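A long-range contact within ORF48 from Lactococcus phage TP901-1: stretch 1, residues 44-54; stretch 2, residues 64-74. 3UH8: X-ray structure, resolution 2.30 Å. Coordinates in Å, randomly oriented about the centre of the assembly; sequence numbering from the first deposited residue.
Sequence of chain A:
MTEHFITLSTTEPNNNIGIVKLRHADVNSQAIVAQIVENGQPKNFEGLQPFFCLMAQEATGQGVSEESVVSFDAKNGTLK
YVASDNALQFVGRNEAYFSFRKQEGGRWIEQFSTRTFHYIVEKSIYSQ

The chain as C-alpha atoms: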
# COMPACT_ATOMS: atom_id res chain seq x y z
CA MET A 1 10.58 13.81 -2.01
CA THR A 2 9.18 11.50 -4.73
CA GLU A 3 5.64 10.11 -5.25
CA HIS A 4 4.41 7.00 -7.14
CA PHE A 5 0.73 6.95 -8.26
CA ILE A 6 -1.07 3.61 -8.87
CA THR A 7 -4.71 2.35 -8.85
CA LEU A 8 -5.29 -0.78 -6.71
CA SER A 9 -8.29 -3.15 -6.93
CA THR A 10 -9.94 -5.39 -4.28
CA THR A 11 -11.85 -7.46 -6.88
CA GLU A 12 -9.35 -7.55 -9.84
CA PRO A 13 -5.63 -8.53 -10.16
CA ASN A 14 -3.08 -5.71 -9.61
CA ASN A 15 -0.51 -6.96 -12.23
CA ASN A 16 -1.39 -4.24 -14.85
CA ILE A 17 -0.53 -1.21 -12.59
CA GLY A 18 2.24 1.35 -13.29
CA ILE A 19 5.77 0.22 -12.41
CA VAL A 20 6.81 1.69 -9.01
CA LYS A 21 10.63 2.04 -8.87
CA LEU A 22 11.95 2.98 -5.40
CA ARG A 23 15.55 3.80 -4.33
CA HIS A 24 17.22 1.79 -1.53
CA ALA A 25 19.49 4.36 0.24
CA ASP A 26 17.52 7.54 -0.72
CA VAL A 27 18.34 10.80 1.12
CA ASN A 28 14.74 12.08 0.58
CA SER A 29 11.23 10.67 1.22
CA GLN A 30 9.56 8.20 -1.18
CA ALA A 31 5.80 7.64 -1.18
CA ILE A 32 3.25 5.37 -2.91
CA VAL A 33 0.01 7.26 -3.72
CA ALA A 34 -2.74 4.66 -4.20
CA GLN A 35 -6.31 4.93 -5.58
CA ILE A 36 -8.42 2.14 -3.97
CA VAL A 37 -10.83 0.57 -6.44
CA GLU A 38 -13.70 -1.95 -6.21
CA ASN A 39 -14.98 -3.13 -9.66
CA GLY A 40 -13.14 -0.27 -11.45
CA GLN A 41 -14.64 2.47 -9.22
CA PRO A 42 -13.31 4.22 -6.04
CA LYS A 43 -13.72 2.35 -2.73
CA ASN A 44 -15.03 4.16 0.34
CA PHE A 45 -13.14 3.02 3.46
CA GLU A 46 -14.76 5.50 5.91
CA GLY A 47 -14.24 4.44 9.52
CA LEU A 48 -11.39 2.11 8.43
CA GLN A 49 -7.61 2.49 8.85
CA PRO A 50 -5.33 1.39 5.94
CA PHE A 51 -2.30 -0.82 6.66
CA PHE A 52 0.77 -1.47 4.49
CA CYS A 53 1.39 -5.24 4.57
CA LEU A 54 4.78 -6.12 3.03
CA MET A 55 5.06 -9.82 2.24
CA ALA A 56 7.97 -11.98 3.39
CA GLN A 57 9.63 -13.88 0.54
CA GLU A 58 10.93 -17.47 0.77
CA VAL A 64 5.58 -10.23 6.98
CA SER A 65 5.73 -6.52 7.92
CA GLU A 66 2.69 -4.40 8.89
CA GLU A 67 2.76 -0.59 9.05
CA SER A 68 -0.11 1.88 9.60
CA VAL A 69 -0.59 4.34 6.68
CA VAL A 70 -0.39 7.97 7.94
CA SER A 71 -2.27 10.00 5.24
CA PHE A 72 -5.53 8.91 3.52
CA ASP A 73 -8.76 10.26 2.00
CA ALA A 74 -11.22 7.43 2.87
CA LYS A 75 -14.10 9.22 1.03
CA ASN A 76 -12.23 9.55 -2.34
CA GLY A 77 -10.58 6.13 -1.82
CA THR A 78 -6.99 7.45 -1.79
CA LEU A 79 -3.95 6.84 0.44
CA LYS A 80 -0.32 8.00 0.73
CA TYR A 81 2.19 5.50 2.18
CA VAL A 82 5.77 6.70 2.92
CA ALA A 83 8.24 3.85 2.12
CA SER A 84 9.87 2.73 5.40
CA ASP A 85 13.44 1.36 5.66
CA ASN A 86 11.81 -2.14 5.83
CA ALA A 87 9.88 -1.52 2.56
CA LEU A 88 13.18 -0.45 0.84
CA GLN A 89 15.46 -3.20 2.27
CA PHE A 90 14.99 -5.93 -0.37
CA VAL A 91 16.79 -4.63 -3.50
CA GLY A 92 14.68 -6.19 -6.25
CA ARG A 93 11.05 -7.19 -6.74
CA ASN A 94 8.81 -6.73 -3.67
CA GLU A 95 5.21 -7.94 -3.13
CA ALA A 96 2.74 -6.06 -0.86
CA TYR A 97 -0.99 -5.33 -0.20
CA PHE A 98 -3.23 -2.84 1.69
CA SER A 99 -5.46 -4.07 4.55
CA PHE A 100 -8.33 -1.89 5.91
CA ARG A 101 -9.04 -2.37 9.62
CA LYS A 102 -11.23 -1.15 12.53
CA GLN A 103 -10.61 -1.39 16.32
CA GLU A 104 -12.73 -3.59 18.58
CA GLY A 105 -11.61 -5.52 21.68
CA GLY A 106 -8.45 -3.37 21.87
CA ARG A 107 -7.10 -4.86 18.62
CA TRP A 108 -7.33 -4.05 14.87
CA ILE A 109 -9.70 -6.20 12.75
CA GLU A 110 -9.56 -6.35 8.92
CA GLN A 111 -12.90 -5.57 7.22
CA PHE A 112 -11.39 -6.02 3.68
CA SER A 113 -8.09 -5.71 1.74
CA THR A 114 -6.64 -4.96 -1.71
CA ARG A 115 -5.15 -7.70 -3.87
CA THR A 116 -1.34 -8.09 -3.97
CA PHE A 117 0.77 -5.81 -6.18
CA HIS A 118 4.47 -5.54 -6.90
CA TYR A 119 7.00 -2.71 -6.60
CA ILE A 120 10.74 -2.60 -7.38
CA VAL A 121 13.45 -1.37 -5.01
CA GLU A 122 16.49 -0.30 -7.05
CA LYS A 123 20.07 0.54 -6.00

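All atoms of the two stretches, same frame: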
# COMPACT_ATOMS: atom_id res chain seq x y z
N ASN A 44 -14.86 3.42 -0.89
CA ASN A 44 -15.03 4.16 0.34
C ASN A 44 -14.53 3.28 1.48
O ASN A 44 -14.97 2.12 1.60
CB ASN A 44 -16.52 4.49 0.56
CG ASN A 44 -16.89 5.93 0.31
OD1 ASN A 44 -16.83 6.43 -0.82
ND2 ASN A 44 -17.41 6.58 1.33
N PHE A 45 -13.61 3.78 2.31
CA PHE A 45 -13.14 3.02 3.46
C PHE A 45 -13.26 3.87 4.72
O PHE A 45 -12.41 3.83 5.61
CB PHE A 45 -11.75 2.37 3.23
CG PHE A 45 -10.64 3.26 2.75
CD1 PHE A 45 -9.80 3.90 3.65
CD2 PHE A 45 -10.38 3.40 1.39
CE1 PHE A 45 -8.74 4.70 3.20
CE2 PHE A 45 -9.33 4.20 0.94
CZ PHE A 45 -8.51 4.85 1.84
N GLU A 46 -14.39 4.62 4.80
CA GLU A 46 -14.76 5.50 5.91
C GLU A 46 -14.92 4.68 7.18
O GLU A 46 -15.60 3.64 7.17
CB GLU A 46 -16.07 6.25 5.61
CG GLU A 46 -16.07 6.98 4.28
CD GLU A 46 -17.14 8.04 4.05
OE1 GLU A 46 -18.06 8.17 4.89
OE2 GLU A 46 -17.06 8.72 3.01
N GLY A 47 -14.25 5.12 8.23
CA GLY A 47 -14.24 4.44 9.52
C GLY A 47 -13.23 3.31 9.59
O GLY A 47 -13.16 2.60 10.59
N LEU A 48 -12.43 3.13 8.51
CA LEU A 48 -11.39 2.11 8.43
C LEU A 48 -10.01 2.72 8.26
O LEU A 48 -9.86 3.76 7.60
CB LEU A 48 -11.66 1.08 7.31
CG LEU A 48 -12.95 0.25 7.39
CD1 LEU A 48 -13.13 -0.59 6.15
CD2 LEU A 48 -12.96 -0.66 8.61
N GLN A 49 -9.00 2.08 8.87
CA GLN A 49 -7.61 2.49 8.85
C GLN A 49 -6.80 1.62 7.88
O GLN A 49 -6.79 0.39 8.04
CB GLN A 49 -7.04 2.43 10.28
CG GLN A 49 -5.52 2.59 10.42
CD GLN A 49 -5.03 3.97 10.09
OE1 GLN A 49 -5.67 4.98 10.39
NE2 GLN A 49 -3.86 4.03 9.46
N PRO A 50 -6.13 2.21 6.87
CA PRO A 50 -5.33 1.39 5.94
C PRO A 50 -3.99 0.97 6.53
O PRO A 50 -3.36 1.73 7.27
CB PRO A 50 -5.16 2.28 4.71
CG PRO A 50 -5.42 3.67 5.17
CD PRO A 50 -6.04 3.65 6.53
N PHE A 51 -3.56 -0.25 6.19
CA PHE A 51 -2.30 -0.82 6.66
C PHE A 51 -1.46 -1.33 5.50
O PHE A 51 -1.99 -2.02 4.62
CB PHE A 51 -2.55 -1.95 7.67
CG PHE A 51 -2.85 -1.47 9.07
CD1 PHE A 51 -1.83 -1.35 10.01
CD2 PHE A 51 -4.14 -1.15 9.46
CE1 PHE A 51 -2.11 -0.90 11.31
CE2 PHE A 51 -4.42 -0.72 10.76
CZ PHE A 51 -3.40 -0.59 11.67
N PHE A 52 -0.17 -1.00 5.50
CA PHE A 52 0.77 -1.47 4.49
C PHE A 52 1.31 -2.82 4.95
O PHE A 52 2.01 -2.89 5.97
CB PHE A 52 1.90 -0.45 4.26
CG PHE A 52 3.01 -0.94 3.36
CD1 PHE A 52 2.87 -0.93 1.98
CD2 PHE A 52 4.20 -1.43 3.90
CE1 PHE A 52 3.90 -1.39 1.15
CE2 PHE A 52 5.23 -1.88 3.06
CZ PHE A 52 5.07 -1.86 1.70
N CYS A 53 0.95 -3.89 4.23
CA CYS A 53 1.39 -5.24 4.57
C CYS A 53 2.40 -5.73 3.54
O CYS A 53 2.02 -6.12 2.43
CB CYS A 53 0.21 -6.19 4.71
SG CYS A 53 -1.02 -5.67 5.94
N LEU A 54 3.70 -5.66 3.89
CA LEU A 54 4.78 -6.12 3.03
C LEU A 54 4.91 -7.62 3.22
O LEU A 54 4.96 -8.10 4.36
CB LEU A 54 6.12 -5.41 3.32
CG LEU A 54 7.38 -5.95 2.61
CD1 LEU A 54 7.39 -5.63 1.11
CD2 LEU A 54 8.63 -5.43 3.26
N VAL A 64 6.56 -11.25 7.34
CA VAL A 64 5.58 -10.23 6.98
C VAL A 64 5.76 -8.99 7.83
O VAL A 64 6.05 -9.09 9.03
CB VAL A 64 4.15 -10.77 7.09
N SER A 65 5.59 -7.80 7.22
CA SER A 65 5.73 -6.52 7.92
C SER A 65 4.50 -5.63 7.74
O SER A 65 4.12 -5.32 6.61
CB SER A 65 7.00 -5.79 7.47
OG SER A 65 7.78 -6.51 6.53
N GLU A 66 3.88 -5.24 8.87
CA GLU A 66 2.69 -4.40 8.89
C GLU A 66 3.00 -3.02 9.42
O GLU A 66 3.60 -2.89 10.49
CB GLU A 66 1.56 -5.02 9.70
CG GLU A 66 0.93 -6.23 9.05
CD GLU A 66 -0.15 -6.89 9.88
OE1 GLU A 66 -0.85 -7.79 9.35
OE2 GLU A 66 -0.32 -6.51 11.06
N GLU A 67 2.56 -1.99 8.69
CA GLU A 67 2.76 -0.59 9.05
C GLU A 67 1.49 0.20 8.78
O GLU A 67 0.91 0.08 7.70
CB GLU A 67 3.92 0.02 8.26
CG GLU A 67 5.28 -0.62 8.51
CD GLU A 67 6.32 -0.34 7.45
OE1 GLU A 67 6.13 0.61 6.66
OE2 GLU A 67 7.34 -1.06 7.42
N SER A 68 1.07 1.03 9.75
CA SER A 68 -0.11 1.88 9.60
C SER A 68 0.20 3.03 8.64
O SER A 68 1.25 3.66 8.77
CB SER A 68 -0.57 2.40 10.95
OG SER A 68 0.30 3.38 11.48
N VAL A 69 -0.70 3.26 7.68
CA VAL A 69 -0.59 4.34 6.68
C VAL A 69 -1.01 5.64 7.37
O VAL A 69 -2.07 5.70 8.00
CB VAL A 69 -1.41 4.02 5.40
CG1 VAL A 69 -1.45 5.20 4.44
CG2 VAL A 69 -0.86 2.78 4.69
N VAL A 70 -0.16 6.68 7.28
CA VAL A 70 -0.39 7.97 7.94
C VAL A 70 -1.48 8.81 7.26
O VAL A 70 -2.47 9.12 7.91
CB VAL A 70 0.92 8.76 8.22
CG1 VAL A 70 0.65 10.03 9.04
CG2 VAL A 70 1.95 7.89 8.93
N SER A 71 -1.31 9.15 5.97
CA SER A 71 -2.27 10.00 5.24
C SER A 71 -3.18 9.23 4.30
O SER A 71 -2.71 8.39 3.52
CB SER A 71 -1.54 11.11 4.49
OG SER A 71 -0.68 11.82 5.36
N PHE A 72 -4.50 9.54 4.35
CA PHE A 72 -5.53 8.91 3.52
C PHE A 72 -6.81 9.73 3.43
O PHE A 72 -7.20 10.39 4.39
CB PHE A 72 -5.84 7.47 3.99
CG PHE A 72 -6.32 7.31 5.41
CD1 PHE A 72 -7.67 7.22 5.71
CD2 PHE A 72 -5.41 7.23 6.46
CE1 PHE A 72 -8.11 7.07 7.03
CE2 PHE A 72 -5.85 7.09 7.78
CZ PHE A 72 -7.19 7.00 8.05
N ASP A 73 -7.47 9.65 2.27
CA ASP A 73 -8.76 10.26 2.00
C ASP A 73 -9.70 9.08 1.76
O ASP A 73 -9.81 8.59 0.64
CB ASP A 73 -8.67 11.21 0.79
CG ASP A 73 -9.94 11.96 0.40
OD1 ASP A 73 -10.99 11.75 1.05
OD2 ASP A 73 -9.88 12.77 -0.55
N ALA A 74 -10.31 8.58 2.86
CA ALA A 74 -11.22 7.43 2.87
C ALA A 74 -12.44 7.61 1.95
O ALA A 74 -12.86 6.64 1.32
CB ALA A 74 -11.67 7.14 4.30

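The most unusual feature of this contact is a pair of CH-pi packings beyond the end of a regular antiparallel ladder, with each stretch supplying one aromatic ring. The CD atom of Pro50 lies 3.6 Å from the centroid of the Phe72 ring, 9° off the ring normal, and the CA atom of Ala74 lies 3.8 Å from the centroid of the Phe45 ring, 15° off its normal. Both carbons therefore sit squarely over a ring face. The two rings also meet each other, Phe45 CE1 to Phe72 CD1 at 3.7 Å, with Phe72 CD1 at the edge of the Phe45 ring.

The ladder itself joins strand 49-54 to strand 65-68, whose directions differ by 152°. Phe52 pairs with Glu67 through two hydrogen bonds, Phe52 N to Glu67 O at 2.7 Å and Glu67 N to Phe52 O at 2.9 Å. Leu54 and Ser65 repeat the pattern, with Leu54 N to Ser65 O at 2.8 Å and Ser65 N to Leu54 O at 2.9 Å. Between these rungs, Cys53 faces Glu66 as a non-hydrogen-bonded pair, and CA-H...O contacts supplement the amide bonds: Cys53 CA to Ser65 O and Glu66 CA to Phe52 O are both 3.4 Å.

Alternation along the strands sorts the side chains. Phe51, Cys53, Glu66 and Ser68 share one face of the sheet; there Phe51 CE1 approaches Ser68 CB at 3.7 Å and Cys53 SG packs on Glu66 CG at 3.7 Å, so the aliphatic part of the glutamate covers a buried cysteine while its carboxylate is hydrogen-bonded elsewhere in the structure. Phe52, Leu54, Ser65 and Glu67 occupy the other face. Leu54, with chi1 t and chi2 p, brings CD2 to 3.5 Å from Ser65 OG.

After Ser68 the pairing continues through Val69 N to Pro50 O, a 3.1 Å hydrogen bond with an angle of 168°. The absence of an amide hydrogen on Pro50 costs nothing here, because only its carbonyl takes part in this bond. Its CA-to-CB bond points toward the other stretch, and its ring packs on Val69, with Pro50 CG 4.0 Å from Val69 CB, as well as on Phe72. The buried Val69 also reaches Phe52, with Val69 CG2 4.3 Å from Phe52 CB.

Gln49 anchors the same region by its side chain. Its CA-to-CB bond points sideways, but chi1 t and chi2 p bring the amide nearer, and Gln49 NE2 donates to Val69 O at 2.9 Å; a weak bond from Gln49 NE2 to Pro50 O, 3.2 Å, ties the amide to its own strand as well.

The far end is closed by Phe45 N to Ala74 O, 3.1 Å at 164°. Ala74, the residue most covered by the opposing stretch at 95 Å², places its small CB 3.8 Å from Phe45 CD1. Next to it, a type II turn from Phe45 to Leu48 puts Gly47 at a positive phi of 83°, which favours glycine. Together the two stretches bury 849 Å².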